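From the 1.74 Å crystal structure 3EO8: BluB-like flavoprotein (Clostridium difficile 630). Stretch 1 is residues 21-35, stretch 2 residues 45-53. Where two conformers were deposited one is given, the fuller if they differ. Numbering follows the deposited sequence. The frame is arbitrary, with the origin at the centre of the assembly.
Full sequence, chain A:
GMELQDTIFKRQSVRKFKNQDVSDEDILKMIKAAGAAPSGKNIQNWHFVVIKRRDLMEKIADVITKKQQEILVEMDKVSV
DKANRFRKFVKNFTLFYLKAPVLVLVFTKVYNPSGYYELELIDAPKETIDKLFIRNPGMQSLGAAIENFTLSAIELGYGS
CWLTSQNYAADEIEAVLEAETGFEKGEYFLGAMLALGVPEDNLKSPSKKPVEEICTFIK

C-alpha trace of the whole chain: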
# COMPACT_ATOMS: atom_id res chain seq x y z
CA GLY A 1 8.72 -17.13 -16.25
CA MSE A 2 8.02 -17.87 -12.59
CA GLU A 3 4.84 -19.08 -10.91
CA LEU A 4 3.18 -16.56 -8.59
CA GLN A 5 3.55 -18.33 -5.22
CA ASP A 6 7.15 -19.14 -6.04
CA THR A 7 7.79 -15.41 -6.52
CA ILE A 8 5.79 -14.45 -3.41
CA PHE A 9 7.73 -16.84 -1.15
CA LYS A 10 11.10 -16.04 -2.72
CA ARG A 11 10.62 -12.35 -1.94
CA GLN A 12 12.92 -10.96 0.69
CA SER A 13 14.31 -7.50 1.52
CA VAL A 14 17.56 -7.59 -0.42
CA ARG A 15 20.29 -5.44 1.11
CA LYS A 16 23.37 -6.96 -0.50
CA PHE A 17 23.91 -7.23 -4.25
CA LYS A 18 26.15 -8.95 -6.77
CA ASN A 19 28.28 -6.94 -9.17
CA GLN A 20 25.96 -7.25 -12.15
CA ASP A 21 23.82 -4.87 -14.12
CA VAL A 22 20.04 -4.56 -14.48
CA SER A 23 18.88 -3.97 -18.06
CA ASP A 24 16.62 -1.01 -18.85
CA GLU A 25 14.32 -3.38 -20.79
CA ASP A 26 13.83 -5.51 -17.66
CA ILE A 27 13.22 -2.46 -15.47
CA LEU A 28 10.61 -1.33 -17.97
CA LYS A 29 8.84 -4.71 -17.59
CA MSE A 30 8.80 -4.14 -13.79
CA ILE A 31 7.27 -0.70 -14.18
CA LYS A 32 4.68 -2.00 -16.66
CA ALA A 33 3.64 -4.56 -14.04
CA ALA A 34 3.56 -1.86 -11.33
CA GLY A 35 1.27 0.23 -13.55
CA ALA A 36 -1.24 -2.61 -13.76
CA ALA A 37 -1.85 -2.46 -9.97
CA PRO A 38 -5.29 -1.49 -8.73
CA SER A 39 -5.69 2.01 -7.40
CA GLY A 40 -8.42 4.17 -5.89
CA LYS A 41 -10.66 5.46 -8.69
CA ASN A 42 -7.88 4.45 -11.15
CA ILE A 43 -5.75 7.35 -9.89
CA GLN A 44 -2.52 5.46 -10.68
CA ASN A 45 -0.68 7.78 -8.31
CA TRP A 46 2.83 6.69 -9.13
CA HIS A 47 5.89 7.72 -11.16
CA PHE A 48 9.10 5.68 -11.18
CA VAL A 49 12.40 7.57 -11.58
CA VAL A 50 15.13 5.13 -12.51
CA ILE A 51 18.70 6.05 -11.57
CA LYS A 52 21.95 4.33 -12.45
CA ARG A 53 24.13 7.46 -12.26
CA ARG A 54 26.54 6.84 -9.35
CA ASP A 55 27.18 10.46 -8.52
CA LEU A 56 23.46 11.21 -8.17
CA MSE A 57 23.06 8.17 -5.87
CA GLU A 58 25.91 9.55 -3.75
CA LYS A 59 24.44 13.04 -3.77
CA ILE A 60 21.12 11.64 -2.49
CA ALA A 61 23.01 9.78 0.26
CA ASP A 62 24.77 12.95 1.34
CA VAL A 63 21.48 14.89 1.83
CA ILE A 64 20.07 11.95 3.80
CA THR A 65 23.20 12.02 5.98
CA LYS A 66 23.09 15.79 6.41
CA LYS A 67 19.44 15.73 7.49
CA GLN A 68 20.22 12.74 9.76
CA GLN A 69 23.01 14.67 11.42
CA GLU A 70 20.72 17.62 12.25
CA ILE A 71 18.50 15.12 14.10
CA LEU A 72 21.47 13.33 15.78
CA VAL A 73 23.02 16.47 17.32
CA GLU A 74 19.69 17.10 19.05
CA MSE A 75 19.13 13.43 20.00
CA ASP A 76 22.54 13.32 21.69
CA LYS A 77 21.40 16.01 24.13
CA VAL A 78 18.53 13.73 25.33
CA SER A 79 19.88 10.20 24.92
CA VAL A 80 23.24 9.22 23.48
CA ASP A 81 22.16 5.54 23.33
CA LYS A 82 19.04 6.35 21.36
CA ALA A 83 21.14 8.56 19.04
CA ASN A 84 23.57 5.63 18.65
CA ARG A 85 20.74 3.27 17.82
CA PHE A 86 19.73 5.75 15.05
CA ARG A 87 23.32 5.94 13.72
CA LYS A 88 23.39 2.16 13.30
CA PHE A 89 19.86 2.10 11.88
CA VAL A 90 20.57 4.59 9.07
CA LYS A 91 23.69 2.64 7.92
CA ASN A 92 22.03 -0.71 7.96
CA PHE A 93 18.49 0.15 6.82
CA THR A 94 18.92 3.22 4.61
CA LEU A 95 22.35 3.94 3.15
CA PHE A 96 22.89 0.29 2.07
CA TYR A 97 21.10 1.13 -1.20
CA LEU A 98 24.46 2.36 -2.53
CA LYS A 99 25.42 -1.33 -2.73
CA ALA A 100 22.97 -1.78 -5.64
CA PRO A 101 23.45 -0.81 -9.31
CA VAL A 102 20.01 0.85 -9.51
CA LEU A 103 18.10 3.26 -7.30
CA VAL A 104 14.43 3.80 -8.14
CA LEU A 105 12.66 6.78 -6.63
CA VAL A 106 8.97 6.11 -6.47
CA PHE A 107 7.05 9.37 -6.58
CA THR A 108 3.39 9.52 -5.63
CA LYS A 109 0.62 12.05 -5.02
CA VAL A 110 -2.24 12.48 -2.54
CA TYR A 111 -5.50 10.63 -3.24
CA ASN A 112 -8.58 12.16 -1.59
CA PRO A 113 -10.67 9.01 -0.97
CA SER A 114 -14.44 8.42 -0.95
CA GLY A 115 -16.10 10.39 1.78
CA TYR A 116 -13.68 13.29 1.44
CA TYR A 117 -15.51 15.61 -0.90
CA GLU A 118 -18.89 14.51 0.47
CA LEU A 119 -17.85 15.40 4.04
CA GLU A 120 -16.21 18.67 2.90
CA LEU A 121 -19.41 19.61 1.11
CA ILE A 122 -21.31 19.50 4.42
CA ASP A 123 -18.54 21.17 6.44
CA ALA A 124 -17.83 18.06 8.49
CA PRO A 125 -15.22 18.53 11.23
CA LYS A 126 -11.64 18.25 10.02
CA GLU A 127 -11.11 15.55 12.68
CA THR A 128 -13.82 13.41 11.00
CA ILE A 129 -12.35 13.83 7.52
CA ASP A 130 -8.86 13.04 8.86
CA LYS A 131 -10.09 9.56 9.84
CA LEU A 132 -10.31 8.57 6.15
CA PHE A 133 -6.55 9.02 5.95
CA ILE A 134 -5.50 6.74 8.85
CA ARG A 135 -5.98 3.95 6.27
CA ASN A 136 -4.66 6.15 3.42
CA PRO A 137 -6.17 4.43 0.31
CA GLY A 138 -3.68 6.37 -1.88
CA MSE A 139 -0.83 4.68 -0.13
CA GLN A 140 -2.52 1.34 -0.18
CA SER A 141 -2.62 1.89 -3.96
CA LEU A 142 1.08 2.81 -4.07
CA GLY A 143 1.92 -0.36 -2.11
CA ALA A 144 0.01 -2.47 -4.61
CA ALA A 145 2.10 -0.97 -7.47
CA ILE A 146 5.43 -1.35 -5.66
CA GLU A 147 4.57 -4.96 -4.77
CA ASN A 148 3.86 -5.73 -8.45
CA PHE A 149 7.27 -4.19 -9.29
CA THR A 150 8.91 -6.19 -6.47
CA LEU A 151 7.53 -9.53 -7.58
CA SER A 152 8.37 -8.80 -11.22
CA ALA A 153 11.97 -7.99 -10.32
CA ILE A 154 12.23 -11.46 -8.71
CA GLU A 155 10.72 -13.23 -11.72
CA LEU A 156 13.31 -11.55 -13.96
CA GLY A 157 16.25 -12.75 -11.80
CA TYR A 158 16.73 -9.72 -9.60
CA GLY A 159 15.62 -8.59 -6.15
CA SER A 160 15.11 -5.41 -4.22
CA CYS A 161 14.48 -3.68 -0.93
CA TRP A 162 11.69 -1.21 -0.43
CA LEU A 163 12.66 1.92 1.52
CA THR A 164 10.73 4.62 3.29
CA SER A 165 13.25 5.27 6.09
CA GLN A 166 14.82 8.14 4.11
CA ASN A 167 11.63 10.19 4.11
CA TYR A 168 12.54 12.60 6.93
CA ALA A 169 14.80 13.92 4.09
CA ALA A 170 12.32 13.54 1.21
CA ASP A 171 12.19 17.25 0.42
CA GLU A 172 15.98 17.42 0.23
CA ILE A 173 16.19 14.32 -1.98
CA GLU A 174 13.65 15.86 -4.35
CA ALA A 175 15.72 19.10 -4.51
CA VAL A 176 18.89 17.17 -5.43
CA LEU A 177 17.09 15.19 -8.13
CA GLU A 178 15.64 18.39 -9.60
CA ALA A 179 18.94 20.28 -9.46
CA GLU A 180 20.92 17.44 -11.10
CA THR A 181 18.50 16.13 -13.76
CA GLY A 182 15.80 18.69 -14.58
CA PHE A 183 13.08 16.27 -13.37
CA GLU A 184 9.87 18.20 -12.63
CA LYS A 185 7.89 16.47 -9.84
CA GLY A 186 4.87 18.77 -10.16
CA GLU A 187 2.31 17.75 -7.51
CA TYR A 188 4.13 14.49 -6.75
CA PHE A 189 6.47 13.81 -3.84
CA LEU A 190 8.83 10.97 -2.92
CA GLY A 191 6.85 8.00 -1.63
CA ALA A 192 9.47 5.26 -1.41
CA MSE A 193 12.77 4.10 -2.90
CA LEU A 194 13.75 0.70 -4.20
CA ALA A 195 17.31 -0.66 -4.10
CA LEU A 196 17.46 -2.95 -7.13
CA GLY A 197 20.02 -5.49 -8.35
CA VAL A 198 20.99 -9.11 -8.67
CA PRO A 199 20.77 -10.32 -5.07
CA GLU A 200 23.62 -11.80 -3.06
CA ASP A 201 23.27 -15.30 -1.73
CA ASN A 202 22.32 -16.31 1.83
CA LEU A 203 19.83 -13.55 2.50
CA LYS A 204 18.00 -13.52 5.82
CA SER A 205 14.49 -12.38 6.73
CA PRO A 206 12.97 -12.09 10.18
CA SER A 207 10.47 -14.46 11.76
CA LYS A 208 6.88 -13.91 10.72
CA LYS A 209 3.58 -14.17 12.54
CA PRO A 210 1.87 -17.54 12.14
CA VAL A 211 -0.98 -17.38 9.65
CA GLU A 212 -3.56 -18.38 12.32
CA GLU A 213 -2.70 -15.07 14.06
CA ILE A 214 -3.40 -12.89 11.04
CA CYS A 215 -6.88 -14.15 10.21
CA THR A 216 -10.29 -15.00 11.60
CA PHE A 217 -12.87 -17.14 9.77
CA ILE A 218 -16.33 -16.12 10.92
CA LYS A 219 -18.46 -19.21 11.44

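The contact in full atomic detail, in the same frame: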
# COMPACT_ATOMS: atom_id res chain seq x y z
N ASP A 21 24.68 -5.95 -13.70
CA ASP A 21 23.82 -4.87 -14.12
C ASP A 21 22.36 -5.32 -14.20
O ASP A 21 22.07 -6.52 -14.22
CB ASP A 21 24.32 -4.36 -15.45
CG ASP A 21 25.79 -3.88 -15.37
N VAL A 22 21.45 -4.34 -14.21
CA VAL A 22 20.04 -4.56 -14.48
C VAL A 22 19.70 -3.86 -15.79
O VAL A 22 19.95 -2.65 -15.92
CB VAL A 22 19.17 -3.97 -13.35
CG1 VAL A 22 17.73 -4.43 -13.52
CG2 VAL A 22 19.74 -4.39 -12.00
N SER A 23 19.18 -4.59 -16.77
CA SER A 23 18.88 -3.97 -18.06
C SER A 23 17.69 -3.03 -17.98
O SER A 23 16.72 -3.26 -17.22
CB SER A 23 18.64 -5.02 -19.14
OG SER A 23 17.32 -5.52 -19.04
N ASP A 24 17.75 -1.95 -18.75
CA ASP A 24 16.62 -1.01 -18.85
C ASP A 24 15.32 -1.70 -19.30
O ASP A 24 14.24 -1.44 -18.77
CB ASP A 24 16.94 0.14 -19.80
CG ASP A 24 17.91 1.16 -19.21
OD1 ASP A 24 18.26 1.11 -18.02
OD2 ASP A 24 18.34 2.03 -20.00
N GLU A 25 15.44 -2.59 -20.28
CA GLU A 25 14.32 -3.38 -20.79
C GLU A 25 13.64 -4.17 -19.67
O GLU A 25 12.42 -4.26 -19.64
CB GLU A 25 14.77 -4.33 -21.92
N ASP A 26 14.42 -4.73 -18.74
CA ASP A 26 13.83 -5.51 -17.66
C ASP A 26 13.17 -4.57 -16.65
O ASP A 26 12.10 -4.86 -16.12
CB ASP A 26 14.90 -6.36 -16.95
CG ASP A 26 15.31 -7.60 -17.74
OD1 ASP A 26 14.60 -7.99 -18.66
OD2 ASP A 26 16.33 -8.20 -17.39
N ILE A 27 13.78 -3.43 -16.41
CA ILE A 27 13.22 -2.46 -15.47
C ILE A 27 11.89 -1.94 -16.02
O ILE A 27 10.92 -1.71 -15.28
CB ILE A 27 14.17 -1.28 -15.21
CG1 ILE A 27 15.45 -1.76 -14.51
CG2 ILE A 27 13.47 -0.25 -14.31
CD1 ILE A 27 16.59 -0.75 -14.55
N LEU A 28 11.85 -1.73 -17.33
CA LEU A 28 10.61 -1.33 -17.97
C LEU A 28 9.49 -2.36 -17.76
O LEU A 28 8.34 -1.99 -17.49
CB LEU A 28 10.82 -1.03 -19.47
CG LEU A 28 9.70 -0.26 -20.14
CD1 LEU A 28 9.58 1.12 -19.45
CD2 LEU A 28 9.91 -0.13 -21.67
N LYS A 29 9.82 -3.66 -17.86
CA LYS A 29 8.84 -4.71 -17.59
C LYS A 29 8.33 -4.61 -16.15
O LYS A 29 7.14 -4.80 -15.91
CB LYS A 29 9.44 -6.11 -17.83
CG LYS A 29 9.66 -6.44 -19.28
CD LYS A 29 10.43 -7.77 -19.42
CE LYS A 29 10.89 -8.04 -20.86
N MSE A 30 9.22 -4.32 -15.19
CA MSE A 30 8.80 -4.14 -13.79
C MSE A 30 7.82 -3.00 -13.62
O MSE A 30 6.83 -3.08 -12.86
CB MSE A 30 10.01 -3.93 -12.87
CG MSE A 30 11.03 -5.05 -12.91
SE MSE A 30 12.71 -4.56 -12.05
CE MSE A 30 13.84 -5.75 -13.15
N ILE A 31 8.09 -1.90 -14.32
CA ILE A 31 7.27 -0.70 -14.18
C ILE A 31 5.92 -0.94 -14.88
O ILE A 31 4.88 -0.50 -14.41
CB ILE A 31 8.01 0.49 -14.83
CG1 ILE A 31 9.27 0.82 -14.01
CG2 ILE A 31 7.13 1.73 -14.91
CD1 ILE A 31 10.25 1.76 -14.77
N LYS A 32 5.94 -1.67 -15.98
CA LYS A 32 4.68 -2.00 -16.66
C LYS A 32 3.79 -2.81 -15.72
O LYS A 32 2.61 -2.58 -15.62
CB LYS A 32 4.94 -2.77 -17.93
CG LYS A 32 3.67 -2.97 -18.78
CD LYS A 32 3.97 -3.78 -20.02
CE LYS A 32 2.69 -4.09 -20.79
NZ LYS A 32 2.19 -2.84 -21.40
N ALA A 33 4.39 -3.76 -15.00
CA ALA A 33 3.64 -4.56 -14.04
C ALA A 33 3.12 -3.69 -12.90
O ALA A 33 1.98 -3.84 -12.48
CB ALA A 33 4.51 -5.66 -13.50
N ALA A 34 3.97 -2.81 -12.37
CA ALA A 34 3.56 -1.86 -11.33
C ALA A 34 2.32 -1.06 -11.75
O ALA A 34 1.39 -0.84 -10.96
CB ALA A 34 4.73 -0.89 -11.01
N GLY A 35 2.34 -0.61 -12.99
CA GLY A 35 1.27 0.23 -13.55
C GLY A 35 -0.06 -0.47 -13.74
O GLY A 35 -1.09 0.18 -13.95
N ASN A 45 -1.47 6.72 -8.90
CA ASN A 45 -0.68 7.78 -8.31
C ASN A 45 0.75 7.36 -8.10
O ASN A 45 1.21 7.16 -6.98
CB ASN A 45 -1.28 8.26 -6.96
CG ASN A 45 -1.50 7.11 -5.94
OD1 ASN A 45 -1.81 5.95 -6.31
ND2 ASN A 45 -1.33 7.44 -4.65
N TRP A 46 1.45 7.15 -9.22
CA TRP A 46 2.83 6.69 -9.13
C TRP A 46 3.64 7.16 -10.33
O TRP A 46 3.09 7.29 -11.42
CB TRP A 46 2.86 5.17 -9.06
CG TRP A 46 1.93 4.44 -10.02
CD1 TRP A 46 2.04 4.32 -11.37
CD2 TRP A 46 0.81 3.63 -9.65
NE1 TRP A 46 1.03 3.52 -11.87
CE2 TRP A 46 0.27 3.09 -10.83
CE3 TRP A 46 0.19 3.35 -8.43
CZ2 TRP A 46 -0.87 2.25 -10.81
CZ3 TRP A 46 -0.93 2.54 -8.42
CH2 TRP A 46 -1.44 1.98 -9.60
N HIS A 47 4.93 7.42 -10.09
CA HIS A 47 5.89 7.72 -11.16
C HIS A 47 7.24 7.17 -10.71
O HIS A 47 7.72 7.49 -9.63
CB HIS A 47 6.01 9.24 -11.44
CG HIS A 47 6.77 9.54 -12.69
ND1 HIS A 47 6.17 9.59 -13.93
CD2 HIS A 47 8.09 9.74 -12.91
CE1 HIS A 47 7.08 9.84 -14.85
NE2 HIS A 47 8.26 9.94 -14.26
N PHE A 48 7.85 6.34 -11.54
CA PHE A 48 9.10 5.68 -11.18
C PHE A 48 10.28 6.37 -11.87
O PHE A 48 10.36 6.35 -13.11
CB PHE A 48 9.06 4.19 -11.60
CG PHE A 48 7.99 3.42 -10.89
CD1 PHE A 48 6.65 3.51 -11.29
CD2 PHE A 48 8.30 2.63 -9.79
CE1 PHE A 48 5.65 2.84 -10.59
CE2 PHE A 48 7.31 1.96 -9.10
CZ PHE A 48 5.99 2.06 -9.49
N VAL A 49 11.19 6.92 -11.08
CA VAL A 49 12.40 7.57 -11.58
C VAL A 49 13.56 6.62 -11.42
O VAL A 49 13.94 6.28 -10.31
CB VAL A 49 12.68 8.89 -10.84
CG1 VAL A 49 13.94 9.57 -11.38
CG2 VAL A 49 11.48 9.81 -10.96
N VAL A 50 14.11 6.16 -12.54
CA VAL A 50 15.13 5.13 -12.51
C VAL A 50 16.54 5.71 -12.62
O VAL A 50 16.87 6.37 -13.62
CB VAL A 50 14.91 4.16 -13.67
CG1 VAL A 50 15.97 3.07 -13.64
CG2 VAL A 50 13.52 3.54 -13.57
N ILE A 51 17.37 5.47 -11.62
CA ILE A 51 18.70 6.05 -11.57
C ILE A 51 19.77 4.99 -11.54
O ILE A 51 19.73 4.10 -10.70
CB ILE A 51 18.86 6.94 -10.32
CG1 ILE A 51 17.87 8.08 -10.35
CG2 ILE A 51 20.28 7.53 -10.23
CD1 ILE A 51 17.66 8.72 -8.99
N LYS A 52 20.72 5.11 -12.46
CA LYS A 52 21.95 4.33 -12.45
C LYS A 52 23.19 5.22 -12.28
O LYS A 52 24.30 4.70 -12.08
CB LYS A 52 22.07 3.50 -13.73
CG LYS A 52 21.11 2.31 -13.81
CD LYS A 52 21.18 1.63 -15.18
CE LYS A 52 20.17 0.52 -15.36
NZ LYS A 52 20.41 -0.13 -16.68
N ARG A 53 23.00 6.53 -12.31
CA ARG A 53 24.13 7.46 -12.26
C ARG A 53 24.70 7.48 -10.85
O ARG A 53 24.05 7.91 -9.91
CB ARG A 53 23.70 8.86 -12.72
CG ARG A 53 24.87 9.76 -13.10
CD ARG A 53 24.47 11.24 -13.11
NE ARG A 53 23.51 11.56 -14.16
CZ ARG A 53 22.66 12.58 -14.13
NH1 ARG A 53 22.58 13.39 -13.08
NH2 ARG A 53 21.85 12.78 -15.15
O HOH W 1 -0.46 2.84 -14.41

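How do a helix and a strand come to lie against each other here? The helix that begins at Asp 24 runs nearly antiparallel to the strand through Phe 48 and Val 50, at 166° between their N-to-C directions, and the axes approach to 10.0 Å. That spacing is too wide for backbone pairing and is filled by side chains, and no hydrogen bond joins main chain to main chain across the gap. Along the helix, Ile 27, Ile 31 and Ala 34 recur at intervals of four and three, so their CA-to-CB bonds point toward the strand. In the strand the alternation is by twos: Phe 48 and Val 50 point toward the helix, while His 47 and Val 49 point away.

What satisfies the charged end of Lys 52? Its side chain, with chi2 to chi4 all t, extends toward the start of the helix and places NZ between two acceptors. Lys 52 NZ donates to Val 22 O at 2.7 Å and to Asp 24 OD1 at 2.8 Å, the second bond being part of a salt bridge. Lysine suits this place because its long apolar chain can cross the gap before the ammonium group is reached; on the way, Lys 52 CE packs 3.9 Å from Ile 27 CD1. Asp 24, whose CA-to-CB bond points sideways, brings its carboxylate nearer the lysine. The pairing lies toward the exposed margin of the contact, where charge is more easily accommodated than in the apolar interior.

How is the beginning of the helix itself satisfied? Ser 23 occupies the N-cap position, and its side chain is turned to rotamer p so that Ser 23 OG accepts from Asp 26 N at 3.0 Å, a capping bond. Ser 23 O accepts from Ile 27 N at 3.1 Å, the first in a run of bonds from each residue to the one four earlier that continues to Gly 35 N. These bonds use the helix's own polar groups and leave its apolar side chains free to pack on the strand.

What fills the space between the two backbones? Val 50 CG2 lies 3.9 Å from both Ile 27 CG2 and Ile 31 CD1, so one valine methyl meets two successive isoleucines. Farther along, Ile 31 CG2 approaches Phe 48 CD1 at 4.1 Å, and Ala 34 CB comes to 3.5 Å from Phe 48 CZ. The small alanine side chain leaves space for the large ring. All five of these residues are buried, and none has a polar side-chain group to satisfy.

How are polar groups served at the other end, around Trp 46? Ala 34 O lies over one face of the indole, 3.8 Å from Trp 46 CZ2, and Gly 35 CA comes within 3.7 Å of Trp 46 NE1. A single water completes the junction: Trp 46 NE1 donates to its oxygen O at 3.0 Å, and that water O donates to Gly 35 O at 2.8 Å. The water thus satisfies the indole nitrogen and links it to the glycine carbonyl.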